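Local coordinates for flagellar protein FliL (Vibrio alginolyticus, PDB 6AHP), which probably assists the bacterial flagellar motor as a stomatin-like protein with a periplasmic core, at residues L78-K87 and I99-F107. Numbering follows the deposited sequence.
Sequences LRDRASEDIK and IEKVLFTDF
Ser83 and Val102 illustrate how a helix can be held in part by one small polar side chain to the edge of a strand that pairs on its other side with strand 26-38. The hydroxyl OG of Ser83 lies beside its own backbone N (chi1 -69°), a turn that aims it at the strand, where it accepts the amide N of Val102 at 3.0 Å in a nearly straight bond (169°). The same OG rests against CG1 of Val102. That methyl, set between the backbone N and carbonyl carbon of its residue, also reaches CB of Ala82.

One turn onward, Ile86 and Ile99 meet methyl to methyl: CG2 of Ile86 lies 3.6 Å from CD1 of Ile99, the two side chains crossing at about a right angle. Lys87 runs extended past Ile99 and ends on the carbonyl O of Glu100, with NZ at 3.0 Å. The ammonium approaches from above the carbonyl plane, 43° out of it, while the carboxylate of Glu100 is engaged by Arg38.

Toward the start of segment 78-87, CG of Arg79 presses obliquely on the Phe104 ring, 3.3 Å from CE2, its guanidinium plane almost perpendicular to the ring. CB of Ala82 meets the edge of that ring at CZ. Beyond the corner at Thr105, CD2 of Leu78 similarly touches the edge of Phe107.

Glu100 and Lys101 face Met36 in a classic beta bulge. Helix 72-94 runs roughly antiparallel to strand 101-109, at a slant, a helix layer on a three-stranded antiparallel sheet, consistent with the stomatin-like (SPFH) fold.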
# COMPACT_ATOMS: atom_id res chain seq x y z
N LEU A 78 8.38 1.57 -14.94
CA LEU A 78 8.02 1.44 -13.53
C LEU A 78 7.57 2.77 -12.93
O LEU A 78 6.57 2.83 -12.20
CB LEU A 78 9.19 0.87 -12.75
CG LEU A 78 8.80 0.22 -11.42
CD1 LEU A 78 7.82 -0.92 -11.60
CD2 LEU A 78 10.02 -0.20 -10.63
N ARG A 79 8.33 3.84 -13.18
CA ARG A 79 7.96 5.16 -12.67
C ARG A 79 6.58 5.58 -13.18
O ARG A 79 5.75 6.03 -12.39
CB ARG A 79 9.01 6.21 -13.09
CG ARG A 79 10.46 5.89 -12.70
CD ARG A 79 11.39 7.13 -12.78
NE ARG A 79 11.59 7.61 -14.15
CZ ARG A 79 10.87 8.58 -14.73
NH1 ARG A 79 11.13 8.95 -15.99
NH2 ARG A 79 9.90 9.17 -14.06
N ASP A 80 6.34 5.44 -14.49
CA ASP A 80 5.05 5.84 -15.06
C ASP A 80 3.90 5.01 -14.51
O ASP A 80 2.81 5.54 -14.27
CB ASP A 80 5.06 5.71 -16.59
CG ASP A 80 5.94 6.74 -17.26
OD1 ASP A 80 6.24 7.78 -16.63
OD2 ASP A 80 6.35 6.49 -18.42
N ARG A 81 4.09 3.69 -14.40
CA ARG A 81 3.08 2.85 -13.77
C ARG A 81 2.76 3.31 -12.36
O ARG A 81 1.60 3.37 -11.96
CB ARG A 81 3.55 1.40 -13.73
CG ARG A 81 3.26 0.67 -14.99
CD ARG A 81 1.79 0.34 -15.12
NE ARG A 81 1.66 -0.77 -16.06
CZ ARG A 81 1.50 -2.04 -15.70
NH1 ARG A 81 1.40 -2.37 -14.41
NH2 ARG A 81 1.42 -2.97 -16.64
N ALA A 82 3.81 3.56 -11.55
CA ALA A 82 3.63 4.08 -10.20
C ALA A 82 2.75 5.33 -10.17
O ALA A 82 1.78 5.40 -9.41
CB ALA A 82 4.99 4.37 -9.57
N SER A 83 3.06 6.33 -11.02
CA SER A 83 2.24 7.55 -11.06
C SER A 83 0.80 7.22 -11.44
O SER A 83 -0.14 7.72 -10.82
CB SER A 83 2.83 8.57 -12.05
OG SER A 83 4.06 9.09 -11.57
N GLU A 84 0.63 6.42 -12.48
CA GLU A 84 -0.70 6.08 -12.91
C GLU A 84 -1.49 5.30 -11.85
O GLU A 84 -2.61 5.57 -11.64
CB GLU A 84 -0.72 5.39 -14.26
CG GLU A 84 -0.57 6.30 -15.49
CD GLU A 84 -1.39 7.60 -15.48
OE1 GLU A 84 -2.59 7.62 -15.26
OE2 GLU A 84 -0.81 8.64 -15.72
N ASP A 85 -0.85 4.40 -11.15
CA ASP A 85 -1.57 3.64 -10.12
C ASP A 85 -2.04 4.56 -9.00
O ASP A 85 -3.17 4.41 -8.51
CB ASP A 85 -0.71 2.51 -9.55
CG ASP A 85 -0.55 1.32 -10.53
OD1 ASP A 85 -1.35 1.20 -11.48
OD2 ASP A 85 0.39 0.50 -10.35
N ILE A 86 -1.21 5.54 -8.60
CA ILE A 86 -1.62 6.50 -7.56
C ILE A 86 -2.81 7.33 -8.05
O ILE A 86 -3.78 7.55 -7.32
CB ILE A 86 -0.45 7.42 -7.16
CG1 ILE A 86 0.61 6.66 -6.37
CG2 ILE A 86 -0.96 8.65 -6.34
CD1 ILE A 86 1.99 7.35 -6.37
N LYS A 87 -2.71 7.84 -9.27
CA LYS A 87 -3.80 8.67 -9.77
C LYS A 87 -5.10 7.87 -9.83
O LYS A 87 -6.16 8.36 -9.42
CB LYS A 87 -3.42 9.22 -11.14
CG LYS A 87 -2.42 10.36 -11.10
CD LYS A 87 -2.01 10.77 -12.54
CE LYS A 87 -0.78 11.66 -12.49
NZ LYS A 87 -0.31 12.00 -13.87
N ILE A 99 -2.01 14.09 -7.74
CA ILE A 99 -0.65 14.35 -8.05
C ILE A 99 -0.35 14.57 -9.50
O ILE A 99 -1.11 14.23 -10.31
CB ILE A 99 0.28 13.21 -7.56
CG1 ILE A 99 0.01 11.91 -8.28
CG2 ILE A 99 0.13 12.99 -6.11
CD1 ILE A 99 1.11 10.90 -8.20
N GLU A 100 0.75 15.20 -9.78
CA GLU A 100 1.37 15.31 -11.08
C GLU A 100 2.07 14.02 -11.49
O GLU A 100 1.88 13.54 -12.60
CB GLU A 100 2.38 16.47 -11.09
CG GLU A 100 1.71 17.81 -10.98
CD GLU A 100 1.24 18.35 -12.34
OE1 GLU A 100 -0.00 18.39 -12.57
OE2 GLU A 100 2.13 18.71 -13.17
N LYS A 101 3.02 13.64 -10.63
CA LYS A 101 3.83 12.46 -10.88
C LYS A 101 4.59 12.17 -9.60
O LYS A 101 4.71 13.02 -8.72
CB LYS A 101 4.81 12.68 -12.05
CG LYS A 101 5.60 14.01 -11.94
CD LYS A 101 6.90 14.00 -12.74
CE LYS A 101 6.70 14.50 -14.15
NZ LYS A 101 6.05 15.85 -14.26
N VAL A 102 5.07 10.92 -9.47
CA VAL A 102 5.95 10.59 -8.36
C VAL A 102 7.38 10.66 -8.89
O VAL A 102 7.66 10.42 -10.06
CB VAL A 102 5.62 9.22 -7.72
CG1 VAL A 102 5.56 8.15 -8.72
CG2 VAL A 102 6.63 8.84 -6.63
N LEU A 103 8.29 11.04 -8.01
CA LEU A 103 9.70 11.25 -8.29
C LEU A 103 10.48 10.21 -7.49
O LEU A 103 10.20 10.01 -6.31
CB LEU A 103 10.14 12.66 -7.87
CG LEU A 103 9.43 13.88 -8.44
CD1 LEU A 103 10.00 15.19 -7.85
CD2 LEU A 103 9.57 13.86 -9.93
N PHE A 104 11.44 9.54 -8.15
CA PHE A 104 12.38 8.64 -7.49
C PHE A 104 13.71 9.40 -7.37
O PHE A 104 14.35 9.70 -8.39
CB PHE A 104 12.56 7.34 -8.28
CG PHE A 104 11.27 6.54 -8.51
CD1 PHE A 104 10.12 6.82 -7.81
CD2 PHE A 104 11.26 5.48 -9.40
CE1 PHE A 104 8.95 6.08 -8.01
CE2 PHE A 104 10.08 4.72 -9.63
CZ PHE A 104 8.93 5.03 -8.94
N THR A 105 14.09 9.69 -6.16
CA THR A 105 15.33 10.35 -5.83
C THR A 105 16.48 9.37 -5.57
O THR A 105 17.55 9.72 -5.81
CB THR A 105 15.24 11.36 -4.69
OG1 THR A 105 14.80 10.73 -3.52
CG2 THR A 105 14.31 12.46 -5.04
N ASP A 106 16.17 8.13 -5.12
CA ASP A 106 17.13 7.04 -4.96
C ASP A 106 16.52 5.77 -5.52
O ASP A 106 15.37 5.51 -5.31
CB ASP A 106 17.51 6.79 -3.54
CG ASP A 106 17.94 8.08 -2.81
OD1 ASP A 106 17.81 9.17 -3.35
OD2 ASP A 106 18.40 7.99 -1.64
N PHE A 107 17.32 5.03 -6.24
CA PHE A 107 16.89 3.79 -6.83
C PHE A 107 18.04 2.83 -6.85
O PHE A 107 18.91 2.97 -7.66
CB PHE A 107 16.51 4.07 -8.24
CG PHE A 107 15.48 3.15 -8.78
CD1 PHE A 107 15.60 1.81 -8.65
CD2 PHE A 107 14.42 3.65 -9.48
CE1 PHE A 107 14.66 0.98 -9.17
CE2 PHE A 107 13.49 2.83 -9.99
CZ PHE A 107 13.61 1.49 -9.84